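PDB 6SQ8: fatty acid CoA ligase from Marinactinospora thermotolerans, which belongs to the ANL superfamily of AMP-binding enzymes and holds adenosine monophosphate and a second ligand, 1-ethanoyl-9H-pyrido[3,4-b]indole-3-carboxylic acid, side by side. Local coordinates for residues T299-F304 and M355-Y360; A156-T161 and G170-S175; M4-R9 and A177-V182. All blocks are in the same frame, centred on the assembly; numbering follows the deposited sequence.

Contact 1: T299-F304 and M355-Y360. With EQ2 (1-ethanoyl-9~{H}-pyrido[3,4-b]indole-3-carboxylic acid), chain F; AMP (adenosine monophosphate), chain G.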
loop_
_atom_site.group_PDB
_atom_site.type_symbol
_atom_site.label_atom_id
_atom_site.label_comp_id
_atom_site.label_asym_id
_atom_site.label_seq_id
_atom_site.Cartn_x
_atom_site.Cartn_y
_atom_site.Cartn_z
ATOM N N THR A 299 -1.954 3.032 -6.270
ATOM C CA THR A 299 -1.871 4.298 -5.548
ATOM C C THR A 299 -3.111 4.400 -4.673
ATOM O O THR A 299 -4.040 3.627 -4.829
ATOM C CB THR A 299 -1.719 5.487 -6.501
ATOM O OG1 THR A 299 -2.999 5.888 -6.984
ATOM C CG2 THR A 299 -0.802 5.188 -7.673
ATOM N N GLN A 300 -3.104 5.351 -3.745
ATOM C CA GLN A 300 -4.230 5.591 -2.850
ATOM C C GLN A 300 -5.438 5.986 -3.698
ATOM O O GLN A 300 -6.540 5.511 -3.447
ATOM C CB GLN A 300 -3.899 6.670 -1.818
ATOM C CG GLN A 300 -3.074 6.155 -0.648
ATOM C CD GLN A 300 -3.913 5.786 0.550
ATOM O OE1 GLN A 300 -4.887 5.006 0.500
ATOM N NE2 GLN A 300 -3.515 6.378 1.663
ATOM N N GLU A 301 -5.200 6.812 -4.725
ATOM C CA GLU A 301 -6.254 7.294 -5.586
ATOM C C GLU A 301 -6.712 6.183 -6.556
ATOM O O GLU A 301 -7.886 6.069 -6.846
ATOM C CB GLU A 301 -5.777 8.530 -6.342
ATOM C CG GLU A 301 -5.524 9.744 -5.460
ATOM C CD GLU A 301 -4.114 9.846 -4.902
ATOM O OE1 GLU A 301 -3.454 8.805 -4.796
ATOM O OE2 GLU A 301 -3.684 10.965 -4.564
ATOM N N ALA A 302 -5.795 5.339 -7.043
ATOM C CA ALA A 302 -6.087 4.436 -8.139
ATOM C C ALA A 302 -6.546 3.058 -7.656
ATOM O O ALA A 302 -7.102 2.288 -8.448
ATOM C CB ALA A 302 -4.858 4.287 -9.000
ATOM N N ALA A 303 -6.242 2.719 -6.400
ATOM C CA ALA A 303 -6.192 1.339 -5.958
ATOM C C ALA A 303 -5.261 0.520 -6.884
ATOM O O ALA A 303 -4.269 1.052 -7.391
ATOM C CB ALA A 303 -7.597 0.785 -5.902
ATOM N N PHE A 304 -5.582 -0.770 -7.105
ATOM C CA PHE A 304 -4.760 -1.681 -7.889
ATOM C C PHE A 304 -4.653 -1.218 -9.350
ATOM O O PHE A 304 -5.674 -0.897 -9.966
ATOM C CB PHE A 304 -5.377 -3.076 -7.873
ATOM C CG PHE A 304 -5.339 -3.789 -6.546
ATOM C CD1 PHE A 304 -4.138 -4.017 -5.891
ATOM C CD2 PHE A 304 -6.496 -4.285 -5.973
ATOM C CE1 PHE A 304 -4.097 -4.684 -4.678
ATOM C CE2 PHE A 304 -6.452 -4.967 -4.768
ATOM C CZ PHE A 304 -5.253 -5.166 -4.122
ATOM N N MET A 355 -11.852 0.644 -10.154
ATOM C CA MET A 355 -11.274 0.631 -8.817
ATOM C C MET A 355 -10.850 2.036 -8.391
ATOM O O MET A 355 -10.500 2.232 -7.235
ATOM C CB MET A 355 -10.072 -0.313 -8.758
ATOM C CG MET A 355 -10.491 -1.769 -8.784
ATOM S SD MET A 355 -9.104 -2.902 -8.827
ATOM C CE MET A 355 -8.527 -2.653 -10.507
ATOM N N THR A 356 -10.905 3.023 -9.291
ATOM C CA THR A 356 -10.410 4.358 -8.955
ATOM C C THR A 356 -11.352 5.050 -7.973
ATOM O O THR A 356 -12.556 4.763 -7.933
ATOM C CB THR A 356 -10.232 5.253 -10.181
ATOM O OG1 THR A 356 -11.508 5.453 -10.795
ATOM C CG2 THR A 356 -9.250 4.647 -11.156
ATOM N N MET A 357 -10.759 5.976 -7.211
ATOM C CA MET A 357 -11.417 6.785 -6.203
ATOM C C MET A 357 -12.636 7.480 -6.819
ATOM O O MET A 357 -12.695 7.664 -8.020
ATOM C CB MET A 357 -10.456 7.837 -5.626
ATOM C CG MET A 357 -10.206 9.005 -6.564
ATOM S SD MET A 357 -9.161 10.362 -5.974
ATOM C CE MET A 357 -9.336 10.167 -4.204
ATOM N N SER A 358 -13.598 7.844 -5.969
ATOM C CA SER A 358 -14.694 8.731 -6.342
ATOM C C SER A 358 -14.190 10.173 -6.381
ATOM O O SER A 358 -14.632 10.972 -7.185
ATOM C CB SER A 358 -15.845 8.606 -5.396
ATOM O OG SER A 358 -16.364 7.280 -5.415
ATOM N N GLY A 359 -13.237 10.476 -5.501
ATOM C CA GLY A 359 -12.662 11.797 -5.397
ATOM C C GLY A 359 -12.141 12.031 -3.993
ATOM O O GLY A 359 -12.336 11.191 -3.084
ATOM N N TYR A 360 -11.485 13.177 -3.806
ATOM C CA TYR A 360 -11.094 13.572 -2.486
ATOM C C TYR A 360 -12.364 14.033 -1.751
ATOM O O TYR A 360 -13.146 14.836 -2.275
ATOM C CB TYR A 360 -9.990 14.631 -2.510
ATOM C CG TYR A 360 -8.707 14.207 -3.188
ATOM C CD1 TYR A 360 -7.937 13.158 -2.710
ATOM C CD2 TYR A 360 -8.252 14.872 -4.312
ATOM C CE1 TYR A 360 -6.771 12.769 -3.350
ATOM C CE2 TYR A 360 -7.080 14.505 -4.952
ATOM C CZ TYR A 360 -6.329 13.457 -4.469
ATOM O OH TYR A 360 -5.170 13.119 -5.113
HETATM C C1 EQ2 F . -1.400 -2.836 -4.792
HETATM C C2 EQ2 F . -0.554 -1.837 -4.083
HETATM O O1 EQ2 F . 0.629 -2.071 -3.919
HETATM C C3 EQ2 F . -1.179 -0.583 -3.531
HETATM N N1 EQ2 F . -0.345 0.418 -3.224
HETATM C C4 EQ2 F . -0.824 1.559 -2.705
HETATM C C5 EQ2 F . 0.176 2.634 -2.339
HETATM O O2 EQ2 F . 1.382 2.431 -2.596
HETATM O O3 EQ2 F . -0.292 3.630 -1.760
HETATM C C6 EQ2 F . -2.177 1.756 -2.456
HETATM C C7 EQ2 F . -3.065 0.743 -2.765
HETATM C C8 EQ2 F . -4.493 0.588 -2.672
HETATM C C9 EQ2 F . -5.541 1.390 -2.228
HETATM C C10 EQ2 F . -6.828 0.903 -2.293
HETATM C C11 EQ2 F . -7.090 -0.371 -2.789
HETATM C C12 EQ2 F . -6.083 -1.186 -3.248
HETATM C C13 EQ2 F . -4.783 -0.692 -3.179
HETATM N N2 EQ2 F . -3.602 -1.301 -3.558
HETATM C C14 EQ2 F . -2.561 -0.451 -3.316
HETATM P P AMP G . 0.641 6.818 -2.445
HETATM O O1P AMP G . -0.613 5.995 -2.514
HETATM O O2P AMP G . 0.534 8.203 -3.099
HETATM O O3P AMP G . 1.197 6.827 -1.038
HETATM O "O5'" AMP G . 1.706 5.934 -3.326
HETATM C "C5'" AMP G . 1.721 5.787 -4.760
HETATM C "C4'" AMP G . 3.134 5.795 -5.335
HETATM O "O4'" AMP G . 3.969 4.790 -4.779
HETATM C "C3'" AMP G . 3.139 5.494 -6.807
HETATM O "O3'" AMP G . 3.057 6.741 -7.437
HETATM C "C2'" AMP G . 4.436 4.749 -7.114
HETATM O "O2'" AMP G . 5.555 5.529 -7.595
HETATM C "C1'" AMP G . 4.786 4.141 -5.767
HETATM N N9 AMP G . 4.535 2.677 -5.829
HETATM C C8 AMP G . 3.529 1.977 -5.253
HETATM N N7 AMP G . 3.641 0.653 -5.546
HETATM C C5 AMP G . 4.734 0.506 -6.328
HETATM C C6 AMP G . 5.431 -0.615 -7.005
HETATM N N6 AMP G . 4.992 -1.874 -6.895
HETATM N N1 AMP G . 6.533 -0.324 -7.721
HETATM C C2 AMP G . 6.995 0.953 -7.836
HETATM N N3 AMP G . 6.417 2.031 -7.259
HETATM C C4 AMP G . 5.312 1.855 -6.508
#
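Two ligands rest against the turn at 299-304. The benzo edge of EQ2 points at one face of Phe304, with C12 4.0 Å above the ring plane, over its centre, and the two ring systems nearly perpendicular: an edge-to-face arrangement. Ala303 touches the same part of the ligand, its CB 3.4 Å from EQ2 C11. On the other ligand, the backbone N-H of Gln300 gives a hydrogen bond to the phosphate, N to AMP O1P 2.9 Å. The turn is braced from inside by Thr299, whose OG1 sits between its own N and carbonyl carbon and accepts from the N of Ala302 (2.8 Å), an ST motif.

Behind this first shell runs 355-360, almost antiparallel. Its Met357 N donates to Glu301 O at 2.9 Å, nearly along the C=O axis. Met355 sets its sulfur at the edge of the Phe304 ring, near its plane, SD 5.4 Å from the centroid, an edge-on Met-aromatic contact on a ring whose face meets EQ2. Met355 also packs its CB on that of Ala303. Glu301 bends at chi2 (89°), which brings its carboxylate to Tyr360: Tyr360 OH donates to Glu301 OE2 at 2.7 Å, which receives it on its anti lone pair, with carboxylate and ring planes 75° apart. Met357 runs alongside Glu301, SD 3.7 Å from CG, and lies over a face of Tyr360 toward its rim.

Glu301 is thus held by its backbone O and its carboxylate at once. The phenol bond would favour a charged carboxylate, and the neighbouring Gln300 N-H probably tempers the charge of the AMP phosphate.

Contact 2: A156-T161 and G170-S175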
loop_
_atom_site.group_PDB
_atom_site.type_symbol
_atom_site.label_atom_id
_atom_site.label_comp_id
_atom_site.label_asym_id
_atom_site.label_seq_id
_atom_site.Cartn_x
_atom_site.Cartn_y
_atom_site.Cartn_z
ATOM N N ALA A 156 -17.358 3.512 0.944
ATOM C CA ALA A 156 -16.988 2.396 1.804
ATOM C C ALA A 156 -15.827 2.795 2.719
ATOM O O ALA A 156 -15.783 2.373 3.876
ATOM C CB ALA A 156 -16.623 1.204 0.958
ATOM N N VAL A 157 -14.887 3.577 2.174
ATOM C CA VAL A 157 -13.634 3.911 2.835
ATOM C C VAL A 157 -13.255 5.353 2.508
ATOM O O VAL A 157 -13.412 5.790 1.364
ATOM C CB VAL A 157 -12.485 2.978 2.407
ATOM C CG1 VAL A 157 -11.159 3.415 3.016
ATOM C CG2 VAL A 157 -12.773 1.516 2.724
ATOM N N VAL A 158 -12.735 6.056 3.524
ATOM C CA VAL A 158 -11.946 7.253 3.305
ATOM C C VAL A 158 -10.598 7.051 3.993
ATOM O O VAL A 158 -10.541 6.703 5.156
ATOM C CB VAL A 158 -12.640 8.539 3.783
ATOM C CG1 VAL A 158 -11.792 9.766 3.490
ATOM C CG2 VAL A 158 -14.023 8.689 3.161
ATOM N N ALA A 159 -9.526 7.247 3.225
ATOM C CA ALA A 159 -8.165 6.988 3.626
ATOM C C ALA A 159 -7.330 8.219 3.264
ATOM O O ALA A 159 -7.446 8.724 2.146
ATOM C CB ALA A 159 -7.672 5.763 2.912
ATOM N N PHE A 160 -6.526 8.704 4.216
ATOM C CA PHE A 160 -5.857 9.984 4.062
ATOM C C PHE A 160 -4.428 9.805 3.530
ATOM O O PHE A 160 -3.702 8.948 3.941
ATOM C CB PHE A 160 -5.927 10.780 5.369
ATOM C CG PHE A 160 -7.287 11.385 5.591
ATOM C CD1 PHE A 160 -8.292 10.647 6.185
ATOM C CD2 PHE A 160 -7.577 12.673 5.163
ATOM C CE1 PHE A 160 -9.550 11.195 6.381
ATOM C CE2 PHE A 160 -8.841 13.217 5.357
ATOM C CZ PHE A 160 -9.832 12.473 5.953
ATOM N N THR A 161 -4.101 10.686 2.576
ATOM C CA THR A 161 -2.826 10.951 1.969
ATOM C C THR A 161 -1.865 11.382 3.092
ATOM O O THR A 161 -0.636 11.263 3.004
ATOM C CB THR A 161 -3.110 11.977 0.850
ATOM O OG1 THR A 161 -3.842 11.286 -0.175
ATOM C CG2 THR A 161 -1.888 12.707 0.314
ATOM N N GLY A 170 -8.433 13.357 1.789
ATOM C CA GLY A 170 -9.125 12.103 2.075
ATOM C C GLY A 170 -9.608 11.433 0.802
ATOM O O GLY A 170 -10.526 11.914 0.167
ATOM N N VAL A 171 -8.988 10.310 0.445
ATOM C CA VAL A 171 -9.386 9.542 -0.727
ATOM C C VAL A 171 -10.657 8.763 -0.388
ATOM O O VAL A 171 -10.630 7.904 0.469
ATOM C CB VAL A 171 -8.274 8.579 -1.181
ATOM C CG1 VAL A 171 -8.798 7.557 -2.166
ATOM C CG2 VAL A 171 -7.070 9.313 -1.740
ATOM N N ALA A 172 -11.744 9.046 -1.114
ATOM C CA ALA A 172 -13.013 8.351 -0.942
ATOM C C ALA A 172 -13.151 7.257 -1.994
ATOM O O ALA A 172 -13.126 7.549 -3.192
ATOM C CB ALA A 172 -14.155 9.330 -1.059
ATOM N N HIS A 173 -13.320 6.020 -1.530
ATOM C CA HIS A 173 -13.518 4.866 -2.400
ATOM C C HIS A 173 -14.952 4.345 -2.261
ATOM O O HIS A 173 -15.461 4.128 -1.146
ATOM C CB HIS A 173 -12.501 3.765 -2.086
ATOM C CG HIS A 173 -11.285 3.833 -2.945
ATOM N ND1 HIS A 173 -10.054 4.252 -2.461
ATOM C CD2 HIS A 173 -11.128 3.596 -4.268
ATOM C CE1 HIS A 173 -9.181 4.242 -3.447
ATOM N NE2 HIS A 173 -9.817 3.847 -4.574
ATOM N N SER A 174 -15.583 4.099 -3.413
ATOM C CA SER A 174 -16.950 3.642 -3.466
ATOM C C SER A 174 -17.019 2.174 -3.050
ATOM O O SER A 174 -16.034 1.442 -3.126
ATOM C CB SER A 174 -17.529 3.848 -4.841
ATOM O OG SER A 174 -17.199 2.766 -5.706
ATOM N N SER A 175 -18.211 1.748 -2.632
ATOM C CA SER A 175 -18.479 0.347 -2.376
ATOM C C SER A 175 -18.291 -0.462 -3.667
ATOM O O SER A 175 -17.910 -1.629 -3.605
ATOM C CB SER A 175 -19.854 0.147 -1.789
ATOM O OG SER A 175 -19.932 0.702 -0.490
#
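This is the beta hairpin whose strands 155-160 and 170-174 flank a partly unmodelled loop, and it belongs to a three-stranded antiparallel sheet completed by 359-360. The strands run 158° apart. Val171 and Ala159 form a hydrogen-bonded pair, Ala159 N to Val171 O 3.0 Å and Val171 N to Ala159 O 2.8 Å; the first donor meets a lone pair in the carbonyl plane, while the second stands above that plane. Val157 and His173 pair likewise, His173 N to Val157 O 2.9 Å and very straight at 173°. The carbonyl of His173 then takes two N-H groups, a good bond from Ala156 (N to O 2.9 Å) and a weak one from Val157, so Ala156 and Val157 together face His173 in a classic beta bulge.

At the loop end Phe160 turns its ring over Gly170, with CA 3.4 Å above the plane and offset toward the rim, a CH-pi contact. Gly170 has no side chain, and the ring rests directly on its backbone CA. At the far end Ser174 OG caps Ala177 N, starting helix 175-189. A hairpin around a loop rich in glycine, serine and threonine is the setting of the phosphate-binding loop in ANL enzymes.

Contact 3: M4-R9 and A177-V182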
loop_
_atom_site.group_PDB
_atom_site.type_symbol
_atom_site.label_atom_id
_atom_site.label_comp_id
_atom_site.label_asym_id
_atom_site.label_seq_id
_atom_site.Cartn_x
_atom_site.Cartn_y
_atom_site.Cartn_z
ATOM N N MET A 4 -24.616 -1.296 -0.136
ATOM C CA MET A 4 -24.543 -2.368 0.862
ATOM C C MET A 4 -24.110 -3.698 0.219
ATOM O O MET A 4 -23.851 -4.691 0.929
ATOM C CB MET A 4 -25.896 -2.579 1.559
ATOM C CG MET A 4 -27.009 -3.001 0.616
ATOM S SD MET A 4 -28.328 -3.888 1.448
ATOM C CE MET A 4 -27.500 -5.438 1.822
ATOM N N GLY A 5 -24.043 -3.732 -1.111
ATOM C CA GLY A 5 -23.750 -4.954 -1.840
ATOM C C GLY A 5 -22.360 -5.493 -1.529
ATOM O O GLY A 5 -22.161 -6.729 -1.477
ATOM N N TYR A 6 -21.411 -4.572 -1.298
ATOM C CA TYR A 6 -20.011 -4.919 -1.017
ATOM C C TYR A 6 -19.891 -5.648 0.330
ATOM O O TYR A 6 -19.437 -6.790 0.373
ATOM C CB TYR A 6 -19.083 -3.698 -1.052
ATOM C CG TYR A 6 -17.660 -4.040 -0.683
ATOM C CD1 TYR A 6 -16.946 -4.976 -1.420
ATOM C CD2 TYR A 6 -17.044 -3.481 0.424
ATOM C CE1 TYR A 6 -15.659 -5.350 -1.071
ATOM C CE2 TYR A 6 -15.755 -3.834 0.783
ATOM C CZ TYR A 6 -15.065 -4.779 0.040
ATOM O OH TYR A 6 -13.793 -5.133 0.375
ATOM N N ALA A 7 -20.300 -4.986 1.411
ATOM C CA ALA A 7 -20.244 -5.584 2.738
ATOM C C ALA A 7 -20.900 -6.969 2.713
ATOM O O ALA A 7 -20.371 -7.919 3.285
ATOM C CB ALA A 7 -20.902 -4.676 3.754
ATOM N N ARG A 8 -22.046 -7.083 2.037
ATOM C CA ARG A 8 -22.782 -8.350 1.950
ATOM C C ARG A 8 -21.932 -9.375 1.192
ATOM O O ARG A 8 -21.918 -10.534 1.561
ATOM C CB ARG A 8 -24.158 -8.167 1.282
ATOM C CG ARG A 8 -25.114 -9.352 1.438
ATOM C CD ARG A 8 -26.330 -9.331 0.514
ATOM N NE ARG A 8 -26.114 -9.994 -0.781
ATOM C CZ ARG A 8 -26.707 -11.123 -1.166
ATOM N NH1 ARG A 8 -27.472 -11.796 -0.319
ATOM N NH2 ARG A 8 -26.577 -11.551 -2.419
ATOM N N ARG A 9 -21.240 -8.938 0.128
ATOM C CA ARG A 9 -20.394 -9.840 -0.673
ATOM C C ARG A 9 -19.336 -10.483 0.217
ATOM O O ARG A 9 -19.056 -11.692 0.094
ATOM C CB ARG A 9 -19.698 -9.120 -1.831
ATOM C CG ARG A 9 -18.918 -10.051 -2.754
ATOM C CD ARG A 9 -18.123 -9.275 -3.784
ATOM N NE ARG A 9 -17.284 -10.149 -4.600
ATOM C CZ ARG A 9 -16.777 -9.808 -5.774
ATOM N NH1 ARG A 9 -16.889 -8.563 -6.223
ATOM N NH2 ARG A 9 -16.174 -10.727 -6.502
ATOM N N ALA A 177 -16.136 0.253 -6.157
ATOM C CA ALA A 177 -14.711 0.194 -6.378
ATOM C C ALA A 177 -14.083 -0.922 -5.523
ATOM O O ALA A 177 -13.262 -1.676 -6.027
ATOM C CB ALA A 177 -14.102 1.553 -6.092
ATOM N N MET A 178 -14.496 -1.033 -4.256
ATOM C CA MET A 178 -13.941 -2.043 -3.344
ATOM C C MET A 178 -14.375 -3.444 -3.784
ATOM O O MET A 178 -13.623 -4.409 -3.605
ATOM C CB MET A 178 -14.371 -1.826 -1.888
ATOM C CG MET A 178 -13.683 -0.632 -1.233
ATOM S SD MET A 178 -11.922 -0.483 -1.666
ATOM C CE MET A 178 -11.263 -0.047 -0.057
ATOM N N SER A 179 -15.581 -3.551 -4.357
ATOM C CA SER A 179 -16.043 -4.813 -4.921
ATOM C C SER A 179 -15.164 -5.197 -6.122
ATOM O O SER A 179 -14.803 -6.370 -6.276
ATOM C CB SER A 179 -17.499 -4.764 -5.309
ATOM O OG SER A 179 -17.986 -6.071 -5.614
ATOM N N ALA A 180 -14.820 -4.215 -6.967
ATOM C CA ALA A 180 -13.983 -4.465 -8.128
ATOM C C ALA A 180 -12.607 -4.977 -7.684
ATOM O O ALA A 180 -12.025 -5.835 -8.352
ATOM C CB ALA A 180 -13.865 -3.211 -8.974
ATOM N N CYS A 181 -12.110 -4.465 -6.551
ATOM C CA CYS A 181 -10.823 -4.866 -5.995
ATOM C C CYS A 181 -10.816 -6.359 -5.667
ATOM O O CYS A 181 -9.780 -6.993 -5.771
ATOM C CB CYS A 181 -10.474 -4.067 -4.749
ATOM S SG CYS A 181 -10.056 -2.348 -5.131
ATOM N N VAL A 182 -11.961 -6.919 -5.282
ATOM C CA VAL A 182 -12.012 -8.357 -5.010
ATOM C C VAL A 182 -11.737 -9.117 -6.314
ATOM O O VAL A 182 -10.976 -10.091 -6.341
ATOM C CB VAL A 182 -13.334 -8.781 -4.348
ATOM C CG1 VAL A 182 -13.368 -10.274 -4.064
ATOM C CG2 VAL A 182 -13.600 -8.002 -3.066
#
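At the start of the segment, Met4 N is hydrogen-bonded to Glu150 OE1. The first turn of helix 5-13 brings Tyr6 round to face helix 175-189, the short axes here lying 9.5 Å apart and 33° from parallel. Its CG stands anti to the backbone N (chi1 177°), which carries the ring straight across. There it lies on Met178, whose CB sits 3.5 Å above the ring plane over the centre, a CH-pi contact. From CB onward Met178 bends at chi2 and chi3 and its end leads away from helix 5-13. Val182 meets the Tyr6 ring differently: CG2 approaches the edge in plane, 3.9 Å from CE1. The hydroxyl reaches past the pair to Gln211 OE1 on helix 205-215, so the phenol is wedged between helices with its polar end bonded.

One turn on, Arg9 follows on the same side. Its chain is extended from CG to NE and anti to the backbone N at chi1 (-175°), which delivers the guanidinium to Ser179 and Val182. NH1 donates to Ser179 OG at 2.8 Å with the hydroxyl oxygen in the guanidinium plane, and NH2 makes a salt bridge to Asp183. Val182 comes tip to tip onto the flat face, CG1 3.6 Å above the plane and toward its rim. The charged group therefore bonds along its edge while a methyl packs on its face.

With the Tyr6 ring buried and Arg9 partly exposed beside it, this is plain packing of two helices at a shallow angle, joining helix 5-13, near the N terminus, to helix 175-189 within the AMP-binding part of the chain.

Along the chain, 4-9 comes first, then the hairpin strands and 177-182, and last the two segments of contact 1; contact 2 therefore falls between the halves of contact 3. The centres of contacts 1 and 2 are about 8 Å apart, with contact 3 about 15 Å from contact 1 and 14 Å from contact 2. Strand 359-360 of contact 1 is the sheet neighbour of 170-174, and helix 175-189 follows that strand directly. Met178 packs back onto Val157, while Met355 rests on Ala180 and Cys181. The result is a continuous run from the N-terminal helix through helix 175-189 and the hairpin to the ligand-bearing turn.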